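Local coordinates for vacuolar protein sorting 29 (PDB 2A22) that probably takes part in vacuolar and endosomal protein sorting as the Vps29 component of a retromer-type complex, and is built on a metallophosphoesterase-like fold, at residues I31-I36 with H149-R154; Q135-L140 with N159-L164. All coordinates share one frame; numbering follows the deposited sequence.

Contact 1: I31-I36 with H149-R154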
ATOM      1  N   ILE A  31      -0.234  -0.372   2.362  1.00 14.68           N
ATOM      2  CA  ILE A  31       0.827   0.130   3.236  1.00 13.98           C
ATOM      3  C   ILE A  31       2.154   0.135   2.459  1.00 16.77           C
ATOM      4  O   ILE A  31       2.338  -0.663   1.527  1.00 18.40           O
ATOM      5  CB  ILE A  31       0.850  -0.710   4.566  1.00 13.17           C
ATOM      6  CG1 ILE A  31       1.580   0.028   5.678  1.00 14.41           C
ATOM      7  CG2 ILE A  31       1.302  -2.208   4.319  1.00 11.42           C
ATOM      8  CD1 ILE A  31       1.486  -0.647   7.046  1.00 13.81           C
ATOM      9  N   GLY A  32       3.042   1.075   2.760  1.00 14.76           N
ATOM     10  CA  GLY A  32       4.384   1.019   2.195  1.00 13.77           C
ATOM     11  C   GLY A  32       5.269   2.200   2.598  1.00 16.39           C
ATOM     12  O   GLY A  32       4.911   3.000   3.476  1.00 12.62           O
ATOM     13  N   ASP A  33       6.451   2.273   1.981  1.00 14.85           N
ATOM     14  CA  ASP A  33       7.371   3.406   2.162  1.00 14.65           C
ATOM     15  C   ASP A  33       7.669   3.600   3.637  1.00 14.64           C
ATOM     16  O   ASP A  33       7.607   4.739   4.147  1.00 15.96           O
ATOM     17  CB  ASP A  33       6.766   4.663   1.527  1.00 12.16           C
ATOM     18  CG  ASP A  33       6.794   4.592   0.003  1.00 19.85           C
ATOM     19  OD1 ASP A  33       7.892   4.346  -0.546  1.00 19.17           O
ATOM     20  OD2 ASP A  33       5.738   4.754  -0.640  1.00 19.75           O
ATOM     21  N   LEU A  34       7.933   2.467   4.303  1.00 13.06           N
ATOM     22  CA  LEU A  34       8.368   2.405   5.696  1.00 13.24           C
ATOM     23  C   LEU A  34       9.755   2.989   5.833  1.00 14.06           C
ATOM     24  O   LEU A  34      10.006   3.779   6.740  1.00 14.18           O
ATOM     25  CB  LEU A  34       8.365   0.959   6.228  1.00  8.80           C
ATOM     26  CG  LEU A  34       7.024   0.306   6.608  1.00 16.50           C
ATOM     27  CD1 LEU A  34       6.094   0.056   5.397  1.00 14.53           C
ATOM     28  CD2 LEU A  34       7.314  -1.022   7.326  1.00 17.11           C
ATOM     29  N   LYS A  35      10.650   2.595   4.934  1.00 13.97           N
ATOM     30  CA  LYS A  35      12.022   3.118   4.936  1.00 16.80           C
ATOM     31  C   LYS A  35      12.729   2.919   6.287  1.00 15.36           C
ATOM     32  O   LYS A  35      13.471   3.783   6.751  1.00 15.02           O
ATOM     33  CB  LYS A  35      12.045   4.586   4.487  1.00 16.05           C
ATOM     34  CG  LYS A  35      11.850   4.684   3.002  1.00 21.27           C
ATOM     35  CD  LYS A  35      11.618   6.085   2.520  1.00 21.34           C
ATOM     36  CE  LYS A  35      11.003   5.989   1.119  1.00 31.70           C
ATOM     37  NZ  LYS A  35      11.146   7.213   0.313  1.00 28.04           N
ATOM     38  N   ILE A  36      12.459   1.778   6.907  1.00 16.55           N
ATOM     39  CA  ILE A  36      13.150   1.333   8.121  1.00 17.34           C
ATOM     40  C   ILE A  36      14.351   0.507   7.685  1.00 18.60           C
ATOM     41  O   ILE A  36      14.210  -0.339   6.797  1.00 15.37           O
ATOM     42  CB  ILE A  36      12.205   0.460   9.024  1.00 18.30           C
ATOM     43  CG1 ILE A  36      10.956   1.259   9.422  1.00 16.52           C
ATOM     44  CG2 ILE A  36      12.913   0.014  10.257  1.00 15.25           C
ATOM     45  CD1 ILE A  36       9.932   0.453  10.203  1.00 15.09           C
ATOM     46  N   HIS A 149       5.808   5.438  -3.390  1.00 19.00           N
ATOM     47  CA  HIS A 149       6.986   6.202  -3.792  1.00 19.15           C
ATOM     48  C   HIS A 149       7.043   7.675  -3.382  1.00 19.13           C
ATOM     49  O   HIS A 149       8.058   8.147  -2.882  1.00 19.70           O
ATOM     50  CB  HIS A 149       7.308   6.044  -5.300  1.00 20.26           C
ATOM     51  CG  HIS A 149       8.575   6.731  -5.688  1.00 19.33           C
ATOM     52  ND1 HIS A 149       9.813   6.285  -5.270  1.00 24.19           N
ATOM     53  CD2 HIS A 149       8.797   7.885  -6.364  1.00 22.27           C
ATOM     54  CE1 HIS A 149      10.748   7.111  -5.706  1.00 23.70           C
ATOM     55  NE2 HIS A 149      10.158   8.088  -6.376  1.00 26.57           N
ATOM     56  N   THR A 150       5.956   8.401  -3.579  1.00 19.04           N
ATOM     57  CA  THR A 150       5.975   9.862  -3.418  1.00 17.62           C
ATOM     58  C   THR A 150       5.678  10.380  -2.000  1.00 17.93           C
ATOM     59  O   THR A 150       5.836  11.580  -1.730  1.00 18.52           O
ATOM     60  CB  THR A 150       4.984  10.470  -4.371  1.00 17.23           C
ATOM     61  OG1 THR A 150       3.678   9.955  -4.067  1.00 18.65           O
ATOM     62  CG2 THR A 150       5.353  10.070  -5.818  1.00 17.25           C
ATOM     63  N   HIS A 151       5.218   9.490  -1.111  1.00 16.93           N
ATOM     64  CA  HIS A 151       4.739   9.866   0.251  1.00 15.41           C
ATOM     65  C   HIS A 151       3.508  10.773   0.262  1.00 15.72           C
ATOM     66  O   HIS A 151       3.208  11.401   1.276  1.00 14.82           O
ATOM     67  CB  HIS A 151       5.867  10.494   1.127  1.00 14.71           C
ATOM     68  CG  HIS A 151       7.017   9.562   1.406  1.00 15.11           C
ATOM     69  ND1 HIS A 151       7.838   9.703   2.508  1.00 13.00           N
ATOM     70  CD2 HIS A 151       7.472   8.478   0.734  1.00 13.08           C
ATOM     71  CE1 HIS A 151       8.754   8.756   2.491  1.00 15.15           C
ATOM     72  NE2 HIS A 151       8.555   7.998   1.426  1.00 14.65           N
ATOM     73  N   LYS A 152       2.783  10.817  -0.848  1.00 16.46           N
ATOM     74  CA  LYS A 152       1.579  11.579  -0.925  1.00 20.76           C
ATOM     75  C   LYS A 152       0.370  10.675  -0.828  1.00 22.11           C
ATOM     76  O   LYS A 152       0.004   9.989  -1.797  1.00 21.68           O
ATOM     77  CB  LYS A 152       1.493  12.389  -2.219  1.00 23.47           C
ATOM     78  CG  LYS A 152       0.382  13.463  -2.124  1.00 26.51           C
ATOM     79  CD  LYS A 152       0.137  14.203  -3.424  1.00 31.79           C
ATOM     80  CE  LYS A 152      -0.578  15.548  -3.106  1.00 44.52           C
ATOM     81  NZ  LYS A 152      -0.972  16.348  -4.319  1.00 44.00           N
ATOM     82  N   LEU A 153      -0.257  10.721   0.342  1.00 21.22           N
ATOM     83  CA  LEU A 153      -1.509  10.040   0.608  1.00 23.77           C
ATOM     84  C   LEU A 153      -2.568  10.541  -0.370  1.00 25.27           C
ATOM     85  O   LEU A 153      -2.775  11.755  -0.514  1.00 27.14           O
ATOM     86  CB  LEU A 153      -1.929  10.326   2.045  1.00 22.25           C
ATOM     87  CG  LEU A 153      -3.066   9.594   2.759  1.00 23.65           C
ATOM     88  CD1 LEU A 153      -2.901   8.070   2.732  1.00 19.04           C
ATOM     89  CD2 LEU A 153      -3.141  10.145   4.193  1.00 23.57           C
ATOM     90  N   ARG A 154      -3.202   9.614  -1.082  1.00 22.86           N
ATOM     91  CA  ARG A 154      -4.187  10.018  -2.073  1.00 22.96           C
ATOM     92  C   ARG A 154      -5.192   8.936  -2.454  1.00 22.25           C
ATOM     93  O   ARG A 154      -4.851   7.755  -2.566  1.00 17.57           O
ATOM     94  CB  ARG A 154      -3.514  10.511  -3.348  1.00 26.43           C
ATOM     95  CG  ARG A 154      -4.494  11.233  -4.281  1.00 31.74           C
ATOM     96  CD  ARG A 154      -3.786  11.898  -5.446  1.00 41.22           C
ATOM     97  NE  ARG A 154      -2.979  10.967  -6.234  1.00 45.16           N
ATOM     98  CZ  ARG A 154      -2.257  11.314  -7.299  1.00 48.13           C
ATOM     99  NH1 ARG A 154      -2.232  12.570  -7.723  1.00 51.06           N
ATOM    100  NH2 ARG A 154      -1.549  10.403  -7.941  1.00 51.33           N
TER
HETATM  101  O   HOH W   1       3.783   7.029  -0.931  1.00 14.41           O
HETATM  102  O   HOH W   2      10.411   6.532  -2.200  1.00 27.76           O
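Asp33 and Lys35, in the loop that leaves strand 26-31, meet His149 and His151 of the Gly-His-Thr-His loop at the site where metallophosphoesterase relatives bind their metals. The carboxylate of Asp33 receives the backbone amide of His149: OD2 lies 2.8 Å from His149 N, met on its syn side, but the bond is bent, with an N-H...O angle of 137°. A chi1 of -72° swings Asp33 CG beside its own backbone N and turns the carboxylate to that amide. The same oxygen probably also takes a proton from a water 3.0 Å from OD2, which in turn accepts the amide of His151, its oxygen 2.9 Å from His151 N. Asp33 thus reaches two amides of the facing loop, His149 N directly and His151 N through the water. Lys35 spans the gap with an extended chain. Its NZ donates to His151 NE2 over 2.9 Å, approaching 35° out of the imidazole plane, while its CD lies in plane at the ring edge. A second water continues the link, accepting from Lys35 NZ at 2.7 Å and donating to His149 O. His149 sets off from its backbone away from the 31-36 loop, and its ND1 is hydrogen-bonded to His120 NE2; together with Asp87 these two histidines may outline a vacant metal position. Asp33, Lys35, His149 and His151 occupy places of the Asp-x-His and Gly-His-x-His motifs, an arrangement characteristic of the calcineurin-like phosphoesterase centre, here with Lys35 where Asp-x-His has its histidine, its amine bonded to His151, the last histidine of Gly-His-x-His.

Contact 2: Q135-L140 with N159-L164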
ATOM      1  N   GLN A 135      -2.370   5.271 -17.508  1.00 31.03           N
ATOM      2  CA  GLN A 135      -1.711   4.418 -18.509  1.00 32.92           C
ATOM      3  C   GLN A 135      -1.229   3.101 -17.910  1.00 31.65           C
ATOM      4  O   GLN A 135      -1.236   2.056 -18.571  1.00 30.27           O
ATOM      5  CB  GLN A 135      -0.564   5.182 -19.170  1.00 34.37           C
ATOM      6  CG  GLN A 135      -1.069   6.516 -19.771  1.00 42.94           C
ATOM      7  CD  GLN A 135      -0.053   7.201 -20.672  1.00 53.47           C
ATOM      8  OE1 GLN A 135       0.207   6.739 -21.788  1.00 56.32           O
ATOM      9  NE2 GLN A 135       0.521   8.322 -20.197  1.00 55.59           N
ATOM     10  N   TRP A 136      -0.826   3.163 -16.642  1.00 29.72           N
ATOM     11  CA  TRP A 136      -0.450   1.978 -15.907  1.00 28.66           C
ATOM     12  C   TRP A 136      -1.623   1.100 -15.492  1.00 27.77           C
ATOM     13  O   TRP A 136      -1.478  -0.114 -15.557  1.00 28.24           O
ATOM     14  CB  TRP A 136       0.449   2.327 -14.719  1.00 27.49           C
ATOM     15  CG  TRP A 136       1.855   2.574 -15.163  1.00 27.06           C
ATOM     16  CD1 TRP A 136       2.440   3.792 -15.450  1.00 28.70           C
ATOM     17  CD2 TRP A 136       2.852   1.583 -15.418  1.00 25.06           C
ATOM     18  NE1 TRP A 136       3.756   3.603 -15.846  1.00 27.62           N
ATOM     19  CE2 TRP A 136       4.028   2.259 -15.829  1.00 28.20           C
ATOM     20  CE3 TRP A 136       2.875   0.185 -15.323  1.00 25.92           C
ATOM     21  CZ2 TRP A 136       5.210   1.577 -16.147  1.00 30.64           C
ATOM     22  CZ3 TRP A 136       4.056  -0.486 -15.624  1.00 27.28           C
ATOM     23  CH2 TRP A 136       5.200   0.207 -16.032  1.00 28.29           C
ATOM     24  N   GLN A 137      -2.771   1.664 -15.083  1.00 26.59           N
ATOM     25  CA  GLN A 137      -3.908   0.764 -14.792  1.00 28.01           C
ATOM     26  C   GLN A 137      -4.347  -0.002 -16.025  1.00 28.23           C
ATOM     27  O   GLN A 137      -4.661  -1.185 -15.931  1.00 28.57           O
ATOM     28  CB  GLN A 137      -5.121   1.409 -14.084  1.00 26.76           C
ATOM     29  CG  GLN A 137      -5.947   2.378 -14.852  1.00 30.79           C
ATOM     30  CD  GLN A 137      -7.092   1.795 -15.692  1.00 28.17           C
ATOM     31  OE1 GLN A 137      -7.358   0.583 -15.766  1.00 31.01           O
ATOM     32  NE2 GLN A 137      -7.774   2.686 -16.334  1.00 32.66           N
ATOM     33  N   ARG A 138      -4.358   0.685 -17.164  1.00 29.53           N
ATOM     34  CA  ARG A 138      -4.754   0.090 -18.435  1.00 32.63           C
ATOM     35  C   ARG A 138      -3.743  -0.990 -18.824  1.00 30.86           C
ATOM     36  O   ARG A 138      -4.124  -2.087 -19.258  1.00 27.58           O
ATOM     37  CB  ARG A 138      -4.864   1.173 -19.515  1.00 32.42           C
ATOM     38  CG  ARG A 138      -6.117   2.008 -19.375  1.00 38.62           C
ATOM     39  CD  ARG A 138      -6.375   2.940 -20.573  1.00 40.20           C
ATOM     40  NE  ARG A 138      -7.145   4.108 -20.125  1.00 51.80           N
ATOM     41  CZ  ARG A 138      -7.815   4.951 -20.918  1.00 54.18           C
ATOM     42  NH1 ARG A 138      -7.828   4.776 -22.235  1.00 55.78           N
ATOM     43  NH2 ARG A 138      -8.482   5.974 -20.386  1.00 53.51           N
ATOM     44  N   ARG A 139      -2.455  -0.682 -18.635  1.00 30.66           N
ATOM     45  CA  ARG A 139      -1.416  -1.666 -18.896  1.00 31.58           C
ATOM     46  C   ARG A 139      -1.619  -2.907 -18.049  1.00 32.76           C
ATOM     47  O   ARG A 139      -1.590  -4.034 -18.573  1.00 32.97           O
ATOM     48  CB  ARG A 139      -0.025  -1.089 -18.658  1.00 33.35           C
ATOM     49  CG  ARG A 139       1.020  -2.159 -18.382  1.00 39.63           C
ATOM     50  CD  ARG A 139       2.213  -2.086 -19.317  1.00 46.21           C
ATOM     51  NE  ARG A 139       2.711  -0.720 -19.447  1.00 46.64           N
ATOM     52  CZ  ARG A 139       3.999  -0.395 -19.509  1.00 51.74           C
ATOM     53  NH1 ARG A 139       4.953  -1.341 -19.432  1.00 46.63           N
ATOM     54  NH2 ARG A 139       4.330   0.889 -19.630  1.00 49.84           N
ATOM     55  N   LEU A 140      -1.805  -2.704 -16.738  1.00 30.16           N
ATOM     56  CA  LEU A 140      -2.016  -3.815 -15.824  1.00 28.67           C
ATOM     57  C   LEU A 140      -3.437  -4.342 -15.954  1.00 28.94           C
ATOM     58  O   LEU A 140      -3.745  -5.430 -15.486  1.00 28.79           O
ATOM     59  CB  LEU A 140      -1.702  -3.409 -14.375  1.00 28.51           C
ATOM     60  CG  LEU A 140      -0.264  -2.946 -14.079  1.00 27.91           C
ATOM     61  CD1 LEU A 140      -0.080  -2.533 -12.612  1.00 29.24           C
ATOM     62  CD2 LEU A 140       0.749  -4.020 -14.470  1.00 28.74           C
ATOM     63  N   ASN A 159     -12.616   7.774 -14.529  1.00 32.27           N
ATOM     64  CA  ASN A 159     -13.253   6.861 -15.498  1.00 32.10           C
ATOM     65  C   ASN A 159     -13.621   5.516 -14.919  1.00 29.64           C
ATOM     66  O   ASN A 159     -13.417   4.489 -15.566  1.00 27.28           O
ATOM     67  CB  ASN A 159     -12.351   6.647 -16.717  1.00 33.91           C
ATOM     68  CG  ASN A 159     -12.124   7.920 -17.490  1.00 40.57           C
ATOM     69  OD1 ASN A 159     -13.037   8.762 -17.615  1.00 41.61           O
ATOM     70  ND2 ASN A 159     -10.900   8.085 -18.016  1.00 39.00           N
ATOM     71  N   GLY A 160     -14.139   5.518 -13.693  1.00 27.15           N
ATOM     72  CA  GLY A 160     -14.512   4.256 -13.039  1.00 25.42           C
ATOM     73  C   GLY A 160     -13.385   3.408 -12.468  1.00 24.03           C
ATOM     74  O   GLY A 160     -13.633   2.320 -11.978  1.00 23.74           O
ATOM     75  N   LYS A 161     -12.157   3.904 -12.512  1.00 23.64           N
ATOM     76  CA  LYS A 161     -11.012   3.203 -11.904  1.00 24.07           C
ATOM     77  C   LYS A 161     -10.559   3.963 -10.656  1.00 23.38           C
ATOM     78  O   LYS A 161     -10.725   5.186 -10.573  1.00 22.55           O
ATOM     79  CB  LYS A 161      -9.863   3.062 -12.922  1.00 24.55           C
ATOM     80  CG  LYS A 161     -10.307   2.394 -14.260  1.00 27.93           C
ATOM     81  CD  LYS A 161     -10.449   0.878 -14.093  1.00 32.32           C
ATOM     82  CE  LYS A 161     -11.434   0.251 -15.074  1.00 36.64           C
ATOM     83  NZ  LYS A 161     -11.377   0.979 -16.358  1.00 39.39           N
ATOM     84  N   LEU A 162      -9.998   3.240  -9.690  1.00 22.37           N
ATOM     85  CA  LEU A 162      -9.638   3.843  -8.418  1.00 21.35           C
ATOM     86  C   LEU A 162      -8.118   3.836  -8.225  1.00 21.32           C
ATOM     87  O   LEU A 162      -7.474   2.798  -8.426  1.00 22.81           O
ATOM     88  CB  LEU A 162     -10.370   3.122  -7.292  1.00 21.32           C
ATOM     89  CG  LEU A 162     -10.311   3.641  -5.852  1.00 25.13           C
ATOM     90  CD1 LEU A 162     -10.919   5.055  -5.713  1.00 23.87           C
ATOM     91  CD2 LEU A 162     -11.012   2.662  -4.915  1.00 22.12           C
ATOM     92  N   PHE A 163      -7.555   5.002  -7.884  1.00 19.65           N
ATOM     93  CA  PHE A 163      -6.096   5.200  -7.716  1.00 17.69           C
ATOM     94  C   PHE A 163      -5.758   5.573  -6.282  1.00 17.17           C
ATOM     95  O   PHE A 163      -6.212   6.611  -5.780  1.00 19.25           O
ATOM     96  CB  PHE A 163      -5.586   6.281  -8.672  1.00 19.41           C
ATOM     97  CG  PHE A 163      -5.840   5.961 -10.115  1.00 22.68           C
ATOM     98  CD1 PHE A 163      -4.878   5.290 -10.875  1.00 26.20           C
ATOM     99  CD2 PHE A 163      -7.064   6.265 -10.699  1.00 22.59           C
ATOM    100  CE1 PHE A 163      -5.126   4.947 -12.219  1.00 26.78           C
ATOM    101  CE2 PHE A 163      -7.322   5.928 -12.037  1.00 28.59           C
ATOM    102  CZ  PHE A 163      -6.346   5.265 -12.793  1.00 23.61           C
ATOM    103  N   LEU A 164      -5.006   4.702  -5.610  1.00 16.20           N
ATOM    104  CA  LEU A 164      -4.720   4.860  -4.177  1.00 13.78           C
ATOM    105  C   LEU A 164      -3.210   4.930  -3.951  1.00 15.53           C
ATOM    106  O   LEU A 164      -2.440   4.228  -4.628  1.00 15.02           O
ATOM    107  CB  LEU A 164      -5.315   3.683  -3.399  1.00 14.44           C
ATOM    108  CG  LEU A 164      -6.802   3.357  -3.723  1.00 15.89           C
ATOM    109  CD1 LEU A 164      -7.261   2.096  -3.075  1.00  9.87           C
ATOM    110  CD2 LEU A 164      -7.700   4.501  -3.265  1.00  8.68           C
TER
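The Phe163 ring meets the aliphatic part of Gln137: CG approaches obliquely, 3.6 Å from Phe163 CZ, with the amide and ring planes 68° apart. Phe163 also stacks on Phe156 of the adjacent strand. A second flat group, the Arg138 guanidinium, has the Asn159 amide at its edge, with NH2 of Arg138 4.0 Å from ND2 of Asn159. What joins those two groups is Glu134, one turn earlier in the helix, whose OE2 makes a salt bridge with Arg138 NH2 and takes a hydrogen bond from Asn159 ND2. Along the helix, Arg139 places its NH2 3.6 Å above one face of the Trp136 ring, offset toward the rim. Gln137 contributes the largest share of the buried surface. Its chi1 of 69° sets CG between the backbone N and the carbonyl carbon, and a further bend at chi2 lays the amide across the aliphatic part of Lys161, with Gln137 CD 3.6 Å from Lys161 CG. The two chains cross at about a right angle, so methylenes meet a flat amide: the Lys161 stem packs on it, and bends at chi2 and chi4 keep NZ near it. Glutamine suits the place because CB and CG can lie against the phenyl ring while the bent end puts its flat amide over the methylenes of Lys161. Asn159 and Gly160, both with positive phi, form the two-residue type I′ turn of a hairpin, a conformation that asparagine and glycine adopt readily. The helix, 130-140, packs on the five-stranded sheet beside strand 161-165, which is flanked by strands 144-147 and 154-158; Leu140 and Phe163 both touch Leu145, and Gln137 touches Cys142 in the loop leading to strand 144-147.

In the fold
The first segment of contact 1 begins at the end of strand 26-31 in the six-stranded sheet. The chain then adds strands 58-61 and 81-83 to that sheet, each after a helix (48-52, 68-77), before strands 106-111 and 114-119 of the other sheet and helix 130-140, the first segment of contact 2. Strand 144-147 leads to 149-154, which closes the long loop of contact 1; the hairpin of 154-158 and 161-165 then closes the short one of contact 2. The two contacts therefore cross. Contact 1 joins loops from both sheets, whereas contact 2 seats a helix on the five-stranded sheet. Their centres lie 19 Å apart, and Arg154 meets Leu164 where they adjoin.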